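Local coordinates for 8-demethyl-8-aminoriboflavin-5'-phosphate synthase (Streptomyces davawensis, PDB 5MLD), which replaces the C-8 methyl group of FMN by an amino group from glutamate, yielding 8-demethyl-8-aminoriboflavin 5'-phosphate in the biosynthesis of the antibiotic roseoflavin, at residues A[4-9]-A[83-88]; A[155-160]-A[194-199]; A[160-165]-A[187-192]. One frame throughout, in Å; residues are numbered along the deposited sequence.

Contact 1: residues A[4-9]-A[83-88]; sequences KALILN and DILVIA
The parallel pair at the core of the flavodoxin-like sheet begins where Asp83 grips the start of strand 4-9. Its CG stands anti to its own carbonyl carbon (chi1 -51°), and the anti lone pair of OD2 takes the backbone N-H of Lys4, with OD2 to N at 2.8 Å. The Lys4 carbonyl answers by accepting Ile84 N at 3.0 Å and, weakly, Asp83 N. From there the strands run as a regular parallel pair: Leu6 N to Ile84 O is 2.8 Å with a nearly straight N-H...O angle of 173°, and Val86 N, Leu8 N and Ala88 N continue the pattern.

One face carries Ala5, Ile7, Ile84, Val86 and Ala88. Here Ile7 and Val86 run alongside one another in the same direction, with CG1 of Ile7 4.0 Å from CB of Val86, while CG2 of Ile7 rests on the Ala88 methyl; helix 20-34 covers them. On the other face, CD1 of Leu8 reaches over to CD1 of both Leu85 and Ile87, each at 3.9 Å; Leu8 also meets Leu75 of helix 72-81. OD1 of Asn9 accepts from Thr11 N in the FMN-binding loop, and ND2 donates to Gln22 OE1 on helix 20-34. Neighbouring parallel strands whose C-terminal ends lead into flavin-binding segments, here Thr11 to Arg13 and Ile91 to Asn94, are characteristic of the flavodoxin-like fold.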
ATOM      1  N   LYS A   4      23.352  17.081 -12.048  1.00 20.24           N
ATOM      2  CA  LYS A   4      23.821  15.727 -11.785  1.00 21.22           C
ATOM      3  C   LYS A   4      22.644  14.838 -11.439  1.00 20.22           C
ATOM      4  O   LYS A   4      21.770  15.232 -10.662  1.00 18.33           O
ATOM      5  CB  LYS A   4      24.830  15.684 -10.621  1.00 22.61           C
ATOM      6  CG  LYS A   4      26.038  16.571 -10.825  1.00 26.29           C
ATOM      7  CD  LYS A   4      26.826  16.692  -9.543  1.00 34.33           C
ATOM      8  CE  LYS A   4      27.737  17.906  -9.594  1.00 43.01           C
ATOM      9  NZ  LYS A   4      29.176  17.540  -9.472  1.00 45.84           N
ATOM     10  N   ALA A   5      22.652  13.623 -11.989  1.00 18.59           N
ATOM     11  CA  ALA A   5      21.688  12.590 -11.642  1.00 16.68           C
ATOM     12  C   ALA A   5      22.420  11.463 -10.928  1.00 20.12           C
ATOM     13  O   ALA A   5      23.422  10.955 -11.435  1.00 21.12           O
ATOM     14  CB  ALA A   5      20.986  12.051 -12.887  1.00 17.22           C
ATOM     15  N   LEU A   6      21.919  11.077  -9.761  1.00 18.65           N
ATOM     16  CA  LEU A   6      22.492   9.993  -8.981  1.00 18.73           C
ATOM     17  C   LEU A   6      21.506   8.834  -9.020  1.00 18.23           C
ATOM     18  O   LEU A   6      20.356   8.991  -8.609  1.00 18.90           O
ATOM     19  CB  LEU A   6      22.763  10.432  -7.547  1.00 16.06           C
ATOM     20  CG  LEU A   6      23.323   9.325  -6.650  1.00 18.87           C
ATOM     21  CD1 LEU A   6      24.686   8.816  -7.180  1.00 16.18           C
ATOM     22  CD2 LEU A   6      23.408   9.813  -5.227  1.00 20.45           C
ATOM     23  N   ILE A   7      21.943   7.688  -9.536  1.00 17.08           N
ATOM     24  CA  ILE A   7      21.088   6.509  -9.673  1.00 15.32           C
ATOM     25  C   ILE A   7      21.585   5.473  -8.684  1.00 16.92           C
ATOM     26  O   ILE A   7      22.744   5.062  -8.759  1.00 16.57           O
ATOM     27  CB  ILE A   7      21.109   5.951 -11.102  1.00 17.31           C
ATOM     28  CG1 ILE A   7      20.781   7.078 -12.106  1.00 19.33           C
ATOM     29  CG2 ILE A   7      20.121   4.777 -11.206  1.00 15.68           C
ATOM     30  CD1 ILE A   7      20.963   6.706 -13.583  1.00 18.97           C
ATOM     31  N   LEU A   8      20.724   5.056  -7.758  1.00 13.47           N
ATOM     32  CA  LEU A   8      21.112   4.102  -6.716  1.00 17.86           C
ATOM     33  C   LEU A   8      20.508   2.748  -7.067  1.00 15.45           C
ATOM     34  O   LEU A   8      19.294   2.561  -6.966  1.00 17.75           O
ATOM     35  CB  LEU A   8      20.644   4.554  -5.330  1.00 16.80           C
ATOM     36  CG  LEU A   8      21.138   5.936  -4.899  1.00 20.06           C
ATOM     37  CD1 LEU A   8      20.617   6.259  -3.494  1.00 18.50           C
ATOM     38  CD2 LEU A   8      22.658   5.997  -4.956  1.00 19.03           C
ATOM     39  N   ASN A   9      21.352   1.812  -7.509  1.00 14.02           N
ATOM     40  CA  ASN A   9      20.903   0.439  -7.697  1.00 17.10           C
ATOM     41  C   ASN A   9      20.856  -0.221  -6.325  1.00 17.32           C
ATOM     42  O   ASN A   9      21.899  -0.430  -5.693  1.00 15.20           O
ATOM     43  CB  ASN A   9      21.838  -0.323  -8.635  1.00 15.18           C
ATOM     44  CG  ASN A   9      21.313  -1.693  -8.951  1.00 17.71           C
ATOM     45  OD1 ASN A   9      20.497  -2.225  -8.203  1.00 16.63           O
ATOM     46  ND2 ASN A   9      21.760  -2.268 -10.060  1.00 16.95           N
ATOM     47  N   ASP A  83      21.178  16.692  -8.237  1.00 18.13           N
ATOM     48  CA  ASP A  83      19.953  17.419  -8.537  1.00 19.75           C
ATOM     49  C   ASP A  83      18.800  16.469  -8.813  1.00 19.36           C
ATOM     50  O   ASP A  83      17.642  16.809  -8.538  1.00 18.86           O
ATOM     51  CB  ASP A  83      20.202  18.350  -9.721  1.00 18.95           C
ATOM     52  CG  ASP A  83      21.430  19.202  -9.510  1.00 23.66           C
ATOM     53  OD1 ASP A  83      21.313  20.169  -8.733  1.00 25.10           O
ATOM     54  OD2 ASP A  83      22.510  18.892 -10.078  1.00 25.04           O
ATOM     55  N   ILE A  84      19.101  15.280  -9.332  1.00 17.14           N
ATOM     56  CA  ILE A  84      18.106  14.241  -9.565  1.00 18.64           C
ATOM     57  C   ILE A  84      18.545  13.007  -8.783  1.00 16.96           C
ATOM     58  O   ILE A  84      19.717  12.622  -8.837  1.00 18.11           O
ATOM     59  CB  ILE A  84      17.962  13.912 -11.062  1.00 19.50           C
ATOM     60  CG1 ILE A  84      17.459  15.126 -11.858  1.00 19.74           C
ATOM     61  CG2 ILE A  84      16.989  12.767 -11.239  1.00 19.48           C
ATOM     62  CD1 ILE A  84      17.687  15.000 -13.329  1.00 19.82           C
ATOM     63  N   LEU A  85      17.612  12.409  -8.039  1.00 19.24           N
ATOM     64  CA  LEU A  85      17.837  11.143  -7.348  1.00 17.42           C
ATOM     65  C   LEU A  85      16.924  10.100  -7.982  1.00 17.74           C
ATOM     66  O   LEU A  85      15.703  10.252  -7.968  1.00 17.29           O
ATOM     67  CB  LEU A  85      17.552  11.265  -5.847  1.00 17.15           C
ATOM     68  CG  LEU A  85      17.725   9.927  -5.106  1.00 19.86           C
ATOM     69  CD1 LEU A  85      19.189   9.513  -5.119  1.00 18.39           C
ATOM     70  CD2 LEU A  85      17.227   9.989  -3.678  1.00 20.78           C
ATOM     71  N   VAL A  86      17.509   9.088  -8.598  1.00 16.18           N
ATOM     72  CA  VAL A  86      16.739   7.980  -9.144  1.00 18.45           C
ATOM     73  C   VAL A  86      17.008   6.780  -8.264  1.00 20.31           C
ATOM     74  O   VAL A  86      18.139   6.273  -8.236  1.00 18.81           O
ATOM     75  CB  VAL A  86      17.114   7.669 -10.595  1.00 18.78           C
ATOM     76  CG1 VAL A  86      16.306   6.462 -11.082  1.00 15.99           C
ATOM     77  CG2 VAL A  86      16.914   8.908 -11.483  1.00 19.20           C
ATOM     78  N   ILE A  87      15.982   6.298  -7.568  1.00 17.32           N
ATOM     79  CA  ILE A  87      16.093   5.010  -6.888  1.00 20.72           C
ATOM     80  C   ILE A  87      15.787   3.925  -7.912  1.00 17.01           C
ATOM     81  O   ILE A  87      14.740   3.950  -8.565  1.00 20.61           O
ATOM     82  CB  ILE A  87      15.143   4.915  -5.686  1.00 18.47           C
ATOM     83  CG1 ILE A  87      15.387   6.040  -4.666  1.00 17.58           C
ATOM     84  CG2 ILE A  87      15.264   3.518  -5.049  1.00 20.52           C
ATOM     85  CD1 ILE A  87      16.725   5.987  -3.985  1.00 25.18           C
ATOM     86  N   ALA A  88      16.705   2.987  -8.073  1.00 12.93           N
ATOM     87  CA  ALA A  88      16.527   1.910  -9.042  1.00 15.39           C
ATOM     88  C   ALA A  88      16.466   0.627  -8.226  1.00 15.01           C
ATOM     89  O   ALA A  88      17.505   0.079  -7.845  1.00 16.94           O
ATOM     90  CB  ALA A  88      17.647   1.883 -10.075  1.00 15.65           C
TER

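Contact 2: residues A[155-160]-A[194-199]; sequences SVPPNA and ANTSHL
CG of Asn195 lies anti to its carbonyl carbon (chi1 -71°) and CG of Leu199 anti to its backbone N (chi1 -176°), and these two residues, one helical turn apart, meet the loop 155-160 on the flank of helix 183-205. Pro157 is the piece that fits against them. Its CB is 3.8 Å from CB of Asn195, and CD2 of Leu199 comes against the ring too, 3.7 Å from the backbone N of Pro157 and close to its CB. The same leucine methyl also meets CB of Ser155, at 3.9 Å. Thr196 supplies a third surface: its side chain lies at a slant to the proline ring, and CG2 approaches CG of Pro157 to 3.6 Å, while its hydroxyl is turned back to Met192 O and to Tyr32.

One polar bond joins the two segments. ND2 of Asn195 donates to Pro158 O at 2.8 Å, with an N-H...O angle of 158°. The acceptor lies in the plane of the Asn195 amide, yet the donor sits above the carbonyl plane of Pro158. That carboxamide is held from several directions, because Tyr123 and Thr210 of the second subunit bind its ND2 and OD1, respectively. Asn159 likewise turns its amide to Tyr123 and Arg151 of that subunit, so the buried amides of both asparagines are satisfied largely across the interface.

Residues 154-155 and 161-164 both pair in parallel with strand 125-132. The arrangement is therefore consistent with an interrupted outer strand in a flavodoxin-like sheet: the intervening loop, stiffened by two consecutive prolines, packs under the following helix and contributes to a subunit interface.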
ATOM      1  N   SER A 155      10.623  16.964  -5.641  1.00 17.71           N
ATOM      2  CA  SER A 155       9.487  17.131  -6.536  1.00 17.38           C
ATOM      3  C   SER A 155       9.453  15.974  -7.521  1.00 19.15           C
ATOM      4  O   SER A 155      10.500  15.474  -7.950  1.00 18.15           O
ATOM      5  CB  SER A 155       9.574  18.450  -7.307  1.00 19.35           C
ATOM      6  OG  SER A 155       9.581  19.545  -6.411  1.00 19.84           O
ATOM      7  N   VAL A 156       8.250  15.558  -7.888  1.00 20.08           N
ATOM      8  CA  VAL A 156       8.058  14.400  -8.746  1.00 18.53           C
ATOM      9  C   VAL A 156       7.339  14.871 -10.002  1.00 15.56           C
ATOM     10  O   VAL A 156       6.212  15.368  -9.917  1.00 18.93           O
ATOM     11  CB  VAL A 156       7.263  13.296  -8.032  1.00 18.83           C
ATOM     12  CG1 VAL A 156       7.206  12.024  -8.890  1.00 20.83           C
ATOM     13  CG2 VAL A 156       7.909  13.000  -6.683  1.00 20.58           C
ATOM     14  N   PRO A 157       7.944  14.737 -11.177  1.00 18.60           N
ATOM     15  CA  PRO A 157       7.266  15.091 -12.415  1.00 18.70           C
ATOM     16  C   PRO A 157       6.245  14.026 -12.770  1.00 17.65           C
ATOM     17  O   PRO A 157       6.192  12.978 -12.107  1.00 18.49           O
ATOM     18  CB  PRO A 157       8.413  15.131 -13.438  1.00 19.37           C
ATOM     19  CG  PRO A 157       9.397  14.126 -12.916  1.00 19.25           C
ATOM     20  CD  PRO A 157       9.247  14.085 -11.413  1.00 16.46           C
ATOM     21  N   PRO A 158       5.411  14.246 -13.783  1.00 20.45           N
ATOM     22  CA  PRO A 158       4.543  13.164 -14.255  1.00 17.78           C
ATOM     23  C   PRO A 158       5.360  12.051 -14.875  1.00 16.34           C
ATOM     24  O   PRO A 158       6.469  12.265 -15.377  1.00 17.43           O
ATOM     25  CB  PRO A 158       3.668  13.836 -15.316  1.00 19.24           C
ATOM     26  CG  PRO A 158       4.504  14.973 -15.797  1.00 20.29           C
ATOM     27  CD  PRO A 158       5.212  15.476 -14.570  1.00 19.37           C
ATOM     28  N   ASN A 159       4.795  10.845 -14.815  1.00 18.37           N
ATOM     29  CA  ASN A 159       5.393   9.660 -15.418  1.00 17.56           C
ATOM     30  C   ASN A 159       6.840   9.489 -14.957  1.00 16.18           C
ATOM     31  O   ASN A 159       7.756   9.238 -15.742  1.00 20.20           O
ATOM     32  CB  ASN A 159       5.267   9.734 -16.940  1.00 17.37           C
ATOM     33  CG  ASN A 159       3.811   9.881 -17.384  1.00 24.25           C
ATOM     34  OD1 ASN A 159       3.414  10.911 -17.913  1.00 20.37           O
ATOM     35  ND2 ASN A 159       3.003   8.855 -17.127  1.00 19.46           N
ATOM     36  N   ALA A 160       7.041   9.643 -13.651  1.00 19.25           N
ATOM     37  CA  ALA A 160       8.370   9.618 -13.067  1.00 20.85           C
ATOM     38  C   ALA A 160       8.849   8.223 -12.687  1.00 19.13           C
ATOM     39  O   ALA A 160       9.985   8.101 -12.226  1.00 17.78           O
ATOM     40  CB  ALA A 160       8.412  10.500 -11.823  1.00 19.54           C
ATOM     41  N   ALA A 194      13.104  12.294 -19.683  1.00 16.85           N
ATOM     42  CA  ALA A 194      12.749  13.593 -20.252  1.00 19.70           C
ATOM     43  C   ALA A 194      12.119  14.499 -19.199  1.00 21.76           C
ATOM     44  O   ALA A 194      12.461  15.688 -19.102  1.00 20.75           O
ATOM     45  CB  ALA A 194      11.807  13.407 -21.440  1.00 18.79           C
ATOM     46  N   ASN A 195      11.217  13.953 -18.386  1.00 17.60           N
ATOM     47  CA  ASN A 195      10.460  14.789 -17.455  1.00 20.19           C
ATOM     48  C   ASN A 195      11.270  15.148 -16.209  1.00 21.47           C
ATOM     49  O   ASN A 195      11.225  16.299 -15.758  1.00 17.68           O
ATOM     50  CB  ASN A 195       9.152  14.092 -17.054  1.00 15.49           C
ATOM     51  CG  ASN A 195       8.132  14.036 -18.172  1.00 19.02           C
ATOM     52  OD1 ASN A 195       8.264  14.708 -19.196  1.00 21.38           O
ATOM     53  ND2 ASN A 195       7.086  13.246 -17.968  1.00 17.42           N
ATOM     54  N   THR A 196      12.027  14.197 -15.628  1.00 17.86           N
ATOM     55  CA  THR A 196      12.887  14.569 -14.501  1.00 19.33           C
ATOM     56  C   THR A 196      13.929  15.591 -14.920  1.00 19.04           C
ATOM     57  O   THR A 196      14.271  16.486 -14.142  1.00 18.44           O
ATOM     58  CB  THR A 196      13.591  13.356 -13.893  1.00 18.88           C
ATOM     59  OG1 THR A 196      14.337  12.662 -14.910  1.00 15.58           O
ATOM     60  CG2 THR A 196      12.564  12.424 -13.292  1.00 16.86           C
ATOM     61  N   SER A 197      14.472  15.452 -16.127  1.00 19.64           N
ATOM     62  CA  SER A 197      15.478  16.404 -16.601  1.00 21.57           C
ATOM     63  C   SER A 197      14.896  17.808 -16.729  1.00 20.97           C
ATOM     64  O   SER A 197      15.524  18.791 -16.310  1.00 21.48           O
ATOM     65  CB  SER A 197      16.053  15.943 -17.935  1.00 20.30           C
ATOM     66  OG  SER A 197      16.722  14.699 -17.781  1.00 22.32           O
ATOM     67  N   HIS A 198      13.707  17.919 -17.327  1.00 19.13           N
ATOM     68  CA  HIS A 198      13.066  19.224 -17.468  1.00 21.66           C
ATOM     69  C   HIS A 198      12.804  19.858 -16.108  1.00 24.28           C
ATOM     70  O   HIS A 198      13.142  21.025 -15.867  1.00 21.76           O
ATOM     71  CB  HIS A 198      11.757  19.097 -18.249  1.00 18.40           C
ATOM     72  CG  HIS A 198      11.032  20.397 -18.388  1.00 24.60           C
ATOM     73  ND1 HIS A 198      11.403  21.356 -19.309  1.00 29.00           N
ATOM     74  CD2 HIS A 198       9.990  20.920 -17.697  1.00 25.67           C
ATOM     75  CE1 HIS A 198      10.602  22.402 -19.197  1.00 29.80           C
ATOM     76  NE2 HIS A 198       9.742  22.168 -18.221  1.00 24.04           N
ATOM     77  N   LEU A 199      12.198  19.102 -15.195  1.00 19.34           N
ATOM     78  CA  LEU A 199      11.872  19.687 -13.900  1.00 18.32           C
ATOM     79  C   LEU A 199      13.127  20.067 -13.124  1.00 20.12           C
ATOM     80  O   LEU A 199      13.121  21.058 -12.378  1.00 20.51           O
ATOM     81  CB  LEU A 199      11.000  18.716 -13.111  1.00 17.28           C
ATOM     82  CG  LEU A 199      10.461  19.152 -11.752  1.00 19.55           C
ATOM     83  CD1 LEU A 199       9.620  20.415 -11.891  1.00 20.57           C
ATOM     84  CD2 LEU A 199       9.615  18.050 -11.152  1.00 15.63           C
TER

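Contact 3: residues A[160-165]-A[187-192]; sequences AAAYWL and KLIRFM
Ala162 directs its methyl straight at helix 183-205, whereas its neighbour Tyr163 sets off from the opposite face of the strand and still meets the same leucine. The alanine CB rests on the helix backbone, 3.5 Å from Ile189 N, with two side chains beside it: CB of Leu188 and CG1 of Ile189 each approach CB of Ala162 to 3.7 Å. The small alanine is consistent with the close approach of strand and helix, their axes 7.0 Å apart and running nearly antiparallel, at 161°.

Tyr163 behaves differently. Its CG is placed between the backbone N and the carbonyl carbon (chi1 61°), and the ring swings near enough for CE1 to lie 3.5 Å from CD1 of Leu188. The two side chains approach at a slant. Leu188 thus works with two parts: CB against the alanine, CD1 against the tyrosine. The phenol is fixed at its far end by a hydrogen bond to Glu135 of the fourth subunit, and His139 makes an edge-to-face pair with the ring.

Farther along the helix, Met192 brings CG to 3.0 Å from Ala160 O, a tight apolar-to-carbonyl contact where the loop enters the strand; its thioether chain bends beyond that point.

A helix packed nearly antiparallel across a strand of a parallel sheet is the layering of an alpha/beta sandwich such as the flavodoxin-like fold. Strand 161-164 pairs in parallel with strand 125-132. Helix 183-205 lies on one face of this sheet next to helix 20-34, with Ile189 touching Lys27 and Leu31 and Met192 touching Tyr32, while Ala161 and Tyr163 turn to helix 138-152 on the other face.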
ATOM      1  N   ALA A 160       7.041   9.643 -13.651  1.00 19.25           N
ATOM      2  CA  ALA A 160       8.370   9.618 -13.067  1.00 20.85           C
ATOM      3  C   ALA A 160       8.849   8.223 -12.687  1.00 19.13           C
ATOM      4  O   ALA A 160       9.985   8.101 -12.226  1.00 17.78           O
ATOM      5  CB  ALA A 160       8.412  10.500 -11.823  1.00 19.54           C
ATOM      6  N   ALA A 161       8.022   7.182 -12.842  1.00 19.82           N
ATOM      7  CA  ALA A 161       8.374   5.825 -12.424  1.00 23.63           C
ATOM      8  C   ALA A 161       8.303   4.886 -13.620  1.00 20.85           C
ATOM      9  O   ALA A 161       7.225   4.702 -14.198  1.00 24.97           O
ATOM     10  CB  ALA A 161       7.437   5.340 -11.320  1.00 22.60           C
ATOM     11  N   ALA A 162       9.444   4.292 -13.987  1.00 19.79           N
ATOM     12  CA  ALA A 162       9.528   3.317 -15.067  1.00 17.60           C
ATOM     13  C   ALA A 162       9.896   1.951 -14.500  1.00 16.75           C
ATOM     14  O   ALA A 162      10.650   1.860 -13.531  1.00 18.49           O
ATOM     15  CB  ALA A 162      10.566   3.734 -16.105  1.00 20.19           C
ATOM     16  N   TYR A 163       9.380   0.883 -15.116  1.00 17.13           N
ATOM     17  CA  TYR A 163       9.475  -0.423 -14.476  1.00 17.07           C
ATOM     18  C   TYR A 163       9.329  -1.526 -15.515  1.00 17.85           C
ATOM     19  O   TYR A 163       8.845  -1.302 -16.629  1.00 17.01           O
ATOM     20  CB  TYR A 163       8.409  -0.569 -13.372  1.00 14.23           C
ATOM     21  CG  TYR A 163       7.010  -0.448 -13.910  1.00 18.10           C
ATOM     22  CD1 TYR A 163       6.401   0.786 -14.026  1.00 19.52           C
ATOM     23  CD2 TYR A 163       6.304  -1.568 -14.335  1.00 16.57           C
ATOM     24  CE1 TYR A 163       5.145   0.911 -14.542  1.00 20.38           C
ATOM     25  CE2 TYR A 163       5.025  -1.454 -14.849  1.00 17.24           C
ATOM     26  CZ  TYR A 163       4.458  -0.202 -14.961  1.00 17.36           C
ATOM     27  OH  TYR A 163       3.199  -0.040 -15.479  1.00 21.79           O
ATOM     28  N   TRP A 164       9.757  -2.730 -15.122  1.00 16.20           N
ATOM     29  CA  TRP A 164       9.490  -3.950 -15.865  1.00 16.79           C
ATOM     30  C   TRP A 164       8.883  -4.976 -14.916  1.00 14.71           C
ATOM     31  O   TRP A 164       9.314  -5.105 -13.773  1.00 14.83           O
ATOM     32  CB  TRP A 164      10.771  -4.529 -16.498  1.00 11.82           C
ATOM     33  CG  TRP A 164      10.509  -5.751 -17.364  1.00 17.09           C
ATOM     34  CD1 TRP A 164      10.268  -5.761 -18.705  1.00 18.85           C
ATOM     35  CD2 TRP A 164      10.476  -7.120 -16.937  1.00 17.35           C
ATOM     36  NE1 TRP A 164      10.073  -7.044 -19.145  1.00 17.25           N
ATOM     37  CE2 TRP A 164      10.211  -7.906 -18.081  1.00 17.07           C
ATOM     38  CE3 TRP A 164      10.659  -7.758 -15.703  1.00 16.53           C
ATOM     39  CZ2 TRP A 164      10.106  -9.305 -18.028  1.00 18.70           C
ATOM     40  CZ3 TRP A 164      10.557  -9.151 -15.645  1.00 13.93           C
ATOM     41  CH2 TRP A 164      10.285  -9.911 -16.802  1.00 15.09           C
ATOM     42  N   LEU A 165       7.877  -5.687 -15.401  1.00 16.94           N
ATOM     43  CA  LEU A 165       7.280  -6.823 -14.716  1.00 14.91           C
ATOM     44  C   LEU A 165       6.913  -7.857 -15.763  1.00 18.27           C
ATOM     45  O   LEU A 165       6.507  -7.504 -16.874  1.00 14.12           O
ATOM     46  CB  LEU A 165       5.990  -6.451 -13.943  1.00 16.51           C
ATOM     47  CG  LEU A 165       6.042  -5.308 -12.929  1.00 12.10           C
ATOM     48  CD1 LEU A 165       4.589  -5.039 -12.557  1.00 15.15           C
ATOM     49  CD2 LEU A 165       6.895  -5.661 -11.732  1.00 13.74           C
ATOM     50  N   LYS A 187       9.513   2.796 -23.260  1.00 17.52           N
ATOM     51  CA  LYS A 187       8.900   4.111 -23.412  1.00 16.50           C
ATOM     52  C   LYS A 187       8.756   4.799 -22.056  1.00 18.46           C
ATOM     53  O   LYS A 187       8.988   6.006 -21.953  1.00 16.83           O
ATOM     54  CB  LYS A 187       7.564   4.008 -24.160  1.00 25.25           C
ATOM     55  CG  LYS A 187       6.280   4.028 -23.350  1.00 27.08           C
ATOM     56  CD  LYS A 187       5.073   3.886 -24.288  1.00 24.92           C
ATOM     57  CE  LYS A 187       3.786   3.580 -23.544  1.00 23.63           C
ATOM     58  NZ  LYS A 187       2.694   3.200 -24.493  1.00 21.61           N
ATOM     59  N   LEU A 188       8.454   4.043 -20.984  1.00 15.80           N
ATOM     60  CA  LEU A 188       8.391   4.675 -19.663  1.00 19.42           C
ATOM     61  C   LEU A 188       9.747   5.245 -19.237  1.00 17.81           C
ATOM     62  O   LEU A 188       9.810   6.323 -18.632  1.00 17.09           O
ATOM     63  CB  LEU A 188       7.883   3.681 -18.612  1.00 16.89           C
ATOM     64  CG  LEU A 188       6.407   3.271 -18.752  1.00 19.42           C
ATOM     65  CD1 LEU A 188       5.971   2.532 -17.499  1.00 19.34           C
ATOM     66  CD2 LEU A 188       5.474   4.460 -19.006  1.00 21.84           C
ATOM     67  N   ILE A 189      10.840   4.519 -19.482  1.00 15.10           N
ATOM     68  CA  ILE A 189      12.155   5.045 -19.115  1.00 17.08           C
ATOM     69  C   ILE A 189      12.394   6.382 -19.807  1.00 20.28           C
ATOM     70  O   ILE A 189      12.865   7.350 -19.189  1.00 18.61           O
ATOM     71  CB  ILE A 189      13.260   4.023 -19.450  1.00 18.60           C
ATOM     72  CG1 ILE A 189      13.165   2.812 -18.512  1.00 17.32           C
ATOM     73  CG2 ILE A 189      14.633   4.654 -19.301  1.00 20.98           C
ATOM     74  CD1 ILE A 189      14.132   1.686 -18.884  1.00 17.49           C
ATOM     75  N   ARG A 190      12.025   6.468 -21.083  1.00 19.01           N
ATOM     76  CA  ARG A 190      12.228   7.710 -21.835  1.00 16.76           C
ATOM     77  C   ARG A 190      11.374   8.854 -21.291  1.00 16.81           C
ATOM     78  O   ARG A 190      11.867   9.988 -21.173  1.00 17.97           O
ATOM     79  CB  ARG A 190      11.946   7.480 -23.317  1.00 16.95           C
ATOM     80  CG  ARG A 190      13.026   6.617 -24.005  1.00 19.28           C
ATOM     81  CD  ARG A 190      12.696   6.313 -25.482  1.00 17.12           C
ATOM     82  NE  ARG A 190      13.801   5.622 -26.151  1.00 19.71           N
ATOM     83  CZ  ARG A 190      14.858   6.226 -26.694  1.00 26.46           C
ATOM     84  NH1 ARG A 190      14.958   7.555 -26.677  1.00 21.74           N
ATOM     85  NH2 ARG A 190      15.810   5.503 -27.279  1.00 22.36           N
ATOM     86  N   PHE A 191      10.105   8.581 -20.966  1.00 16.77           N
ATOM     87  CA  PHE A 191       9.256   9.572 -20.298  1.00 16.79           C
ATOM     88  C   PHE A 191       9.945  10.089 -19.042  1.00 21.05           C
ATOM     89  O   PHE A 191      10.046  11.301 -18.806  1.00 18.97           O
ATOM     90  CB  PHE A 191       7.902   8.959 -19.888  1.00 18.35           C
ATOM     91  CG  PHE A 191       6.968   8.589 -21.026  1.00 20.53           C
ATOM     92  CD1 PHE A 191       7.291   8.807 -22.355  1.00 19.26           C
ATOM     93  CD2 PHE A 191       5.734   8.023 -20.727  1.00 20.27           C
ATOM     94  CE1 PHE A 191       6.411   8.456 -23.359  1.00 23.59           C
ATOM     95  CE2 PHE A 191       4.837   7.671 -21.722  1.00 23.40           C
ATOM     96  CZ  PHE A 191       5.174   7.886 -23.044  1.00 28.37           C
ATOM     97  N   MET A 192      10.401   9.160 -18.203  1.00 16.65           N
ATOM     98  CA  MET A 192      10.945   9.531 -16.908  1.00 19.16           C
ATOM     99  C   MET A 192      12.174  10.410 -17.061  1.00 19.17           C
ATOM    100  O   MET A 192      12.312  11.413 -16.354  1.00 17.73           O
ATOM    101  CB  MET A 192      11.274   8.271 -16.110  1.00 16.57           C
ATOM    102  CG  MET A 192      11.711   8.518 -14.692  1.00 26.74           C
ATOM    103  SD  MET A 192      13.476   8.849 -14.526  1.00 36.59           S
ATOM    104  CE  MET A 192      14.214   7.474 -15.400  1.00 22.36           C
TER

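All three contacts are buried, but they differ in depth and chemistry. Contact 1 lies nearest the middle of the chain, touches no other subunit, and depends on repeated backbone hydrogen bonding between two strands. Contacts 2 and 3 lie farther from the chain's centre, toward the strand 161-164 end of the sheet, and share both helix 183-205 and Ala160: the first sets the helix against a proline-rich loop through one amide bond, the second against the last strand of this chain's sheet through van der Waals packing without a hydrogen bond. Both reach neighbouring subunits. Contacts 1 and 2 meet where CD1 of Ile84 packs on the backbone O of Thr196, whereas contact 3 joins contact 1 through the common sheet.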